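Local coordinates for CrtC domain-containing protein (Fusarium vanettenii 77-13-4, PDB 7A0Q) that probably catalyses the hydration of the plant phytoalexin kievitone, acting as a fungal kievitone hydratase built from two lipocalin-like domains, at residues T68-L80 with Y87-E99. Residues are numbered along the deposited sequence; the frame is centred on the assembly and turned at random.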
# COMPACT_ATOMS: atom_id res chain seq x y z
N THR A 68 -11.95 19.11 3.36
CA THR A 68 -12.10 20.42 3.99
C THR A 68 -13.43 20.56 4.70
O THR A 68 -13.58 21.46 5.54
CB THR A 68 -11.92 21.55 2.96
OG1 THR A 68 -12.87 21.41 1.89
CG2 THR A 68 -10.51 21.53 2.40
N ASN A 69 -14.41 19.69 4.40
CA ASN A 69 -15.65 19.65 5.18
C ASN A 69 -15.65 18.50 6.20
O ASN A 69 -16.72 18.04 6.60
CB ASN A 69 -16.87 19.59 4.26
CG ASN A 69 -16.93 18.33 3.43
OD1 ASN A 69 -15.91 17.78 3.03
ND2 ASN A 69 -18.15 17.87 3.14
N ASN A 70 -14.46 18.04 6.61
CA ASN A 70 -14.24 17.19 7.78
C ASN A 70 -14.72 15.75 7.60
O ASN A 70 -14.98 15.06 8.60
CB ASN A 70 -14.88 17.79 9.04
CG ASN A 70 -14.21 17.33 10.32
OD1 ASN A 70 -12.99 17.12 10.35
ND2 ASN A 70 -14.99 17.17 11.37
N GLU A 71 -14.83 15.26 6.37
CA GLU A 71 -15.11 13.85 6.13
C GLU A 71 -13.80 13.10 5.91
O GLU A 71 -12.83 13.65 5.38
CB GLU A 71 -16.00 13.65 4.90
CG GLU A 71 -17.30 14.43 4.91
CD GLU A 71 -18.09 14.20 3.63
OE1 GLU A 71 -18.39 13.03 3.33
OE2 GLU A 71 -18.39 15.18 2.93
N GLN A 72 -13.78 11.83 6.30
CA GLN A 72 -12.57 11.02 6.14
C GLN A 72 -12.81 9.85 5.20
O GLN A 72 -13.85 9.19 5.24
CB GLN A 72 -12.05 10.54 7.48
CG GLN A 72 -11.51 11.69 8.32
CD GLN A 72 -10.71 11.24 9.50
OE1 GLN A 72 -11.08 10.31 10.21
NE2 GLN A 72 -9.59 11.91 9.74
N TYR A 73 -11.81 9.59 4.35
CA TYR A 73 -11.87 8.54 3.35
C TYR A 73 -10.51 7.87 3.28
O TYR A 73 -9.49 8.47 3.63
CB TYR A 73 -12.23 9.08 1.96
CG TYR A 73 -13.60 9.70 1.89
CD1 TYR A 73 -13.79 11.03 2.25
CD2 TYR A 73 -14.70 8.97 1.45
CE1 TYR A 73 -15.05 11.61 2.19
CE2 TYR A 73 -15.97 9.54 1.39
CZ TYR A 73 -16.13 10.86 1.76
OH TYR A 73 -17.38 11.45 1.70
N VAL A 74 -10.50 6.63 2.82
CA VAL A 74 -9.27 5.95 2.40
C VAL A 74 -9.43 5.64 0.92
O VAL A 74 -10.42 5.01 0.51
CB VAL A 74 -8.99 4.69 3.23
CG1 VAL A 74 -7.80 3.93 2.65
CG2 VAL A 74 -8.71 5.06 4.68
N VAL A 75 -8.48 6.10 0.11
CA VAL A 75 -8.57 5.98 -1.34
C VAL A 75 -7.36 5.21 -1.84
O VAL A 75 -6.22 5.57 -1.54
CB VAL A 75 -8.65 7.36 -2.03
CG1 VAL A 75 -8.68 7.18 -3.54
CG2 VAL A 75 -9.90 8.09 -1.57
N LEU A 76 -7.61 4.17 -2.63
CA LEU A 76 -6.57 3.30 -3.15
C LEU A 76 -6.45 3.47 -4.66
O LEU A 76 -7.46 3.58 -5.36
CB LEU A 76 -6.90 1.85 -2.85
CG LEU A 76 -6.44 1.25 -1.53
CD1 LEU A 76 -6.64 2.18 -0.34
CD2 LEU A 76 -7.22 -0.02 -1.34
N ALA A 77 -5.22 3.48 -5.16
CA ALA A 77 -4.95 3.46 -6.59
C ALA A 77 -3.80 2.50 -6.85
O ALA A 77 -2.81 2.51 -6.11
CB ALA A 77 -4.58 4.84 -7.13
N HIS A 78 -3.91 1.68 -7.90
CA HIS A 78 -2.88 0.68 -8.16
C HIS A 78 -2.81 0.37 -9.65
O HIS A 78 -3.83 0.01 -10.24
CB HIS A 78 -3.18 -0.59 -7.37
CG HIS A 78 -2.21 -1.70 -7.64
ND1 HIS A 78 -2.62 -3.01 -7.79
CD2 HIS A 78 -0.86 -1.70 -7.79
CE1 HIS A 78 -1.56 -3.77 -8.00
NE2 HIS A 78 -0.48 -3.00 -8.02
N TYR A 79 -1.61 0.48 -10.23
CA TYR A 79 -1.35 0.03 -11.60
C TYR A 79 -0.34 -1.10 -11.57
O TYR A 79 0.70 -1.00 -10.92
CB TYR A 79 -0.81 1.17 -12.47
CG TYR A 79 -0.58 0.79 -13.92
CD1 TYR A 79 0.59 0.15 -14.33
CD2 TYR A 79 -1.53 1.08 -14.89
CE1 TYR A 79 0.81 -0.19 -15.66
CE2 TYR A 79 -1.33 0.75 -16.23
CZ TYR A 79 -0.16 0.11 -16.60
OH TYR A 79 0.03 -0.21 -17.93
N LEU A 80 -0.64 -2.18 -12.30
CA LEU A 80 0.26 -3.32 -12.40
C LEU A 80 0.60 -3.58 -13.86
O LEU A 80 -0.30 -3.72 -14.69
CB LEU A 80 -0.36 -4.57 -11.77
CG LEU A 80 0.55 -5.80 -11.81
CD1 LEU A 80 1.75 -5.62 -10.89
CD2 LEU A 80 -0.20 -7.07 -11.45
N TYR A 87 -3.27 -3.69 -15.57
CA TYR A 87 -4.54 -3.24 -15.03
C TYR A 87 -4.33 -2.02 -14.15
O TYR A 87 -3.22 -1.75 -13.67
CB TYR A 87 -5.29 -4.33 -14.25
CG TYR A 87 -4.65 -4.92 -13.00
CD1 TYR A 87 -4.52 -4.18 -11.83
CD2 TYR A 87 -4.28 -6.25 -12.97
CE1 TYR A 87 -3.97 -4.75 -10.68
CE2 TYR A 87 -3.74 -6.83 -11.82
CZ TYR A 87 -3.59 -6.07 -10.68
OH TYR A 87 -3.06 -6.63 -9.53
N PHE A 88 -5.40 -1.26 -14.01
CA PHE A 88 -5.52 -0.24 -12.99
C PHE A 88 -6.72 -0.59 -12.13
O PHE A 88 -7.77 -0.99 -12.66
CB PHE A 88 -5.70 1.16 -13.60
CG PHE A 88 -5.76 2.27 -12.58
CD1 PHE A 88 -4.60 2.80 -12.03
CD2 PHE A 88 -6.99 2.80 -12.18
CE1 PHE A 88 -4.67 3.84 -11.09
CE2 PHE A 88 -7.07 3.83 -11.25
CZ PHE A 88 -5.90 4.36 -10.70
N ARG A 89 -6.58 -0.44 -10.82
CA ARG A 89 -7.68 -0.68 -9.91
C ARG A 89 -7.67 0.38 -8.82
O ARG A 89 -6.62 0.97 -8.51
CB ARG A 89 -7.65 -2.11 -9.33
CG ARG A 89 -6.37 -2.47 -8.58
CD ARG A 89 -6.36 -3.96 -8.26
NE ARG A 89 -5.19 -4.33 -7.47
CZ ARG A 89 -4.94 -5.57 -7.04
NH1 ARG A 89 -5.80 -6.55 -7.33
NH2 ARG A 89 -3.86 -5.82 -6.32
N ALA A 90 -8.84 0.66 -8.27
CA ALA A 90 -8.96 1.76 -7.32
C ALA A 90 -10.20 1.54 -6.46
O ALA A 90 -11.15 0.87 -6.88
CB ALA A 90 -9.06 3.12 -8.04
N SER A 91 -10.19 2.16 -5.28
CA SER A 91 -11.33 2.06 -4.39
C SER A 91 -11.43 3.31 -3.52
O SER A 91 -10.45 4.05 -3.34
CB SER A 91 -11.26 0.81 -3.50
OG SER A 91 -10.19 0.89 -2.56
N THR A 92 -12.63 3.54 -2.99
CA THR A 92 -12.85 4.57 -1.99
C THR A 92 -13.63 3.97 -0.83
O THR A 92 -14.51 3.13 -1.04
CB THR A 92 -13.62 5.77 -2.54
OG1 THR A 92 -14.95 5.35 -2.87
CG2 THR A 92 -12.94 6.33 -3.79
N LEU A 93 -13.29 4.39 0.38
CA LEU A 93 -13.98 3.95 1.59
C LEU A 93 -14.33 5.19 2.40
O LEU A 93 -13.44 5.98 2.74
CB LEU A 93 -13.11 3.00 2.43
CG LEU A 93 -13.70 2.54 3.76
CD1 LEU A 93 -14.92 1.64 3.54
CD2 LEU A 93 -12.65 1.84 4.63
N ASN A 94 -15.62 5.37 2.68
CA ASN A 94 -16.09 6.43 3.57
C ASN A 94 -16.00 5.93 5.01
O ASN A 94 -16.67 4.97 5.38
CB ASN A 94 -17.52 6.81 3.20
CG ASN A 94 -18.07 7.96 4.05
OD1 ASN A 94 -17.86 8.01 5.26
ND2 ASN A 94 -18.78 8.88 3.41
N LEU A 95 -15.18 6.59 5.83
CA LEU A 95 -14.94 6.09 7.18
C LEU A 95 -16.11 6.36 8.12
O LEU A 95 -16.18 5.73 9.18
CB LEU A 95 -13.66 6.70 7.75
CG LEU A 95 -12.38 6.31 7.01
CD1 LEU A 95 -11.15 6.79 7.79
CD2 LEU A 95 -12.31 4.81 6.77
N GLU A 96 -17.02 7.26 7.75
CA GLU A 96 -18.19 7.50 8.59
C GLU A 96 -19.28 6.46 8.34
O GLU A 96 -19.88 5.95 9.29
CB GLU A 96 -18.75 8.90 8.33
CG GLU A 96 -19.98 9.23 9.18
CD GLU A 96 -20.89 10.26 8.52
OE1 GLU A 96 -22.08 10.33 8.91
OE2 GLU A 96 -20.43 10.98 7.61
N THR A 97 -19.54 6.13 7.08
CA THR A 97 -20.69 5.31 6.70
C THR A 97 -20.33 3.90 6.26
O THR A 97 -21.24 3.08 6.09
CB THR A 97 -21.46 5.99 5.56
OG1 THR A 97 -20.65 5.96 4.38
CG2 THR A 97 -21.78 7.43 5.92
N ASN A 98 -19.04 3.61 6.06
CA ASN A 98 -18.52 2.37 5.48
C ASN A 98 -18.85 2.21 4.00
O ASN A 98 -18.59 1.14 3.44
CB ASN A 98 -18.99 1.12 6.23
CG ASN A 98 -18.44 1.04 7.64
OD1 ASN A 98 -17.42 1.65 7.96
ND2 ASN A 98 -19.12 0.29 8.49
N GLU A 99 -19.39 3.23 3.34
CA GLU A 99 -19.69 3.10 1.92
C GLU A 99 -18.40 2.89 1.13
O GLU A 99 -17.44 3.64 1.29
CB GLU A 99 -20.43 4.34 1.40
CG GLU A 99 -20.88 4.19 -0.05
CD GLU A 99 -21.62 5.41 -0.59
OE1 GLU A 99 -21.76 5.52 -1.82
OE2 GLU A 99 -22.05 6.25 0.22
O HOH W 1 -19.91 11.42 4.82
O HOH W 2 -16.42 10.27 6.40
O HOH W 3 -10.66 2.23 -0.31
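Asn94 OD1 is gripped by three donors: Glu96 N, which closes an Asx turn at the end of strand 87-94, Thr97 N, which extends it to an Asx motif, and a water that also accepts from Gln72 N and so carries the grip across to the other strand. Glu96 N comes in the carbonyl plane, 2.7 Å from Asn94 OD1, whereas Thr97 N sits well above that plane. On the other branch of the amide, Asn94 ND2 donates to a second water, which in turn donates to Glu71 OE1 and Glu96 OE2; with 5.2 Å between those two carboxylate oxygens, the water probably eases their like charges. Further along, strands 72-80 and 87-94 run antiparallel at 178° as the arms of a beta hairpin in the lipocalin-like N-terminal part, each of the four hydrogen-bonded pairs, from Val74-Leu93 to Leu80-Tyr87, closed by two backbone bonds, such as Arg89 N to His78 O at 2.8 Å. The His78 and Arg89 side chains lie alongside each other. Arg89 NE, an N-H donor, reaches His78 ND1 at 2.9 Å, 4° out of the imidazole plane, which leaves ND1 as the acceptor; His78 NE2 bonds Ser58 OG, which further fixes the ring's rotation. With CG between the backbone N and carbonyl carbon (chi1 63°), the Tyr87 ring leans across toward strand 72-80: its hydroxyl stands 3.3 Å above the centre of the Arg89 guanidinium, and Leu80 CB covers one ring face, 3.9 Å from the centroid. On the other side of the hairpin, Phe88 CZ meets Ala77 CB at 3.8 Å, and Tyr79, hydrogen-bonded to Thr110, extends close to the bound magnesium ion.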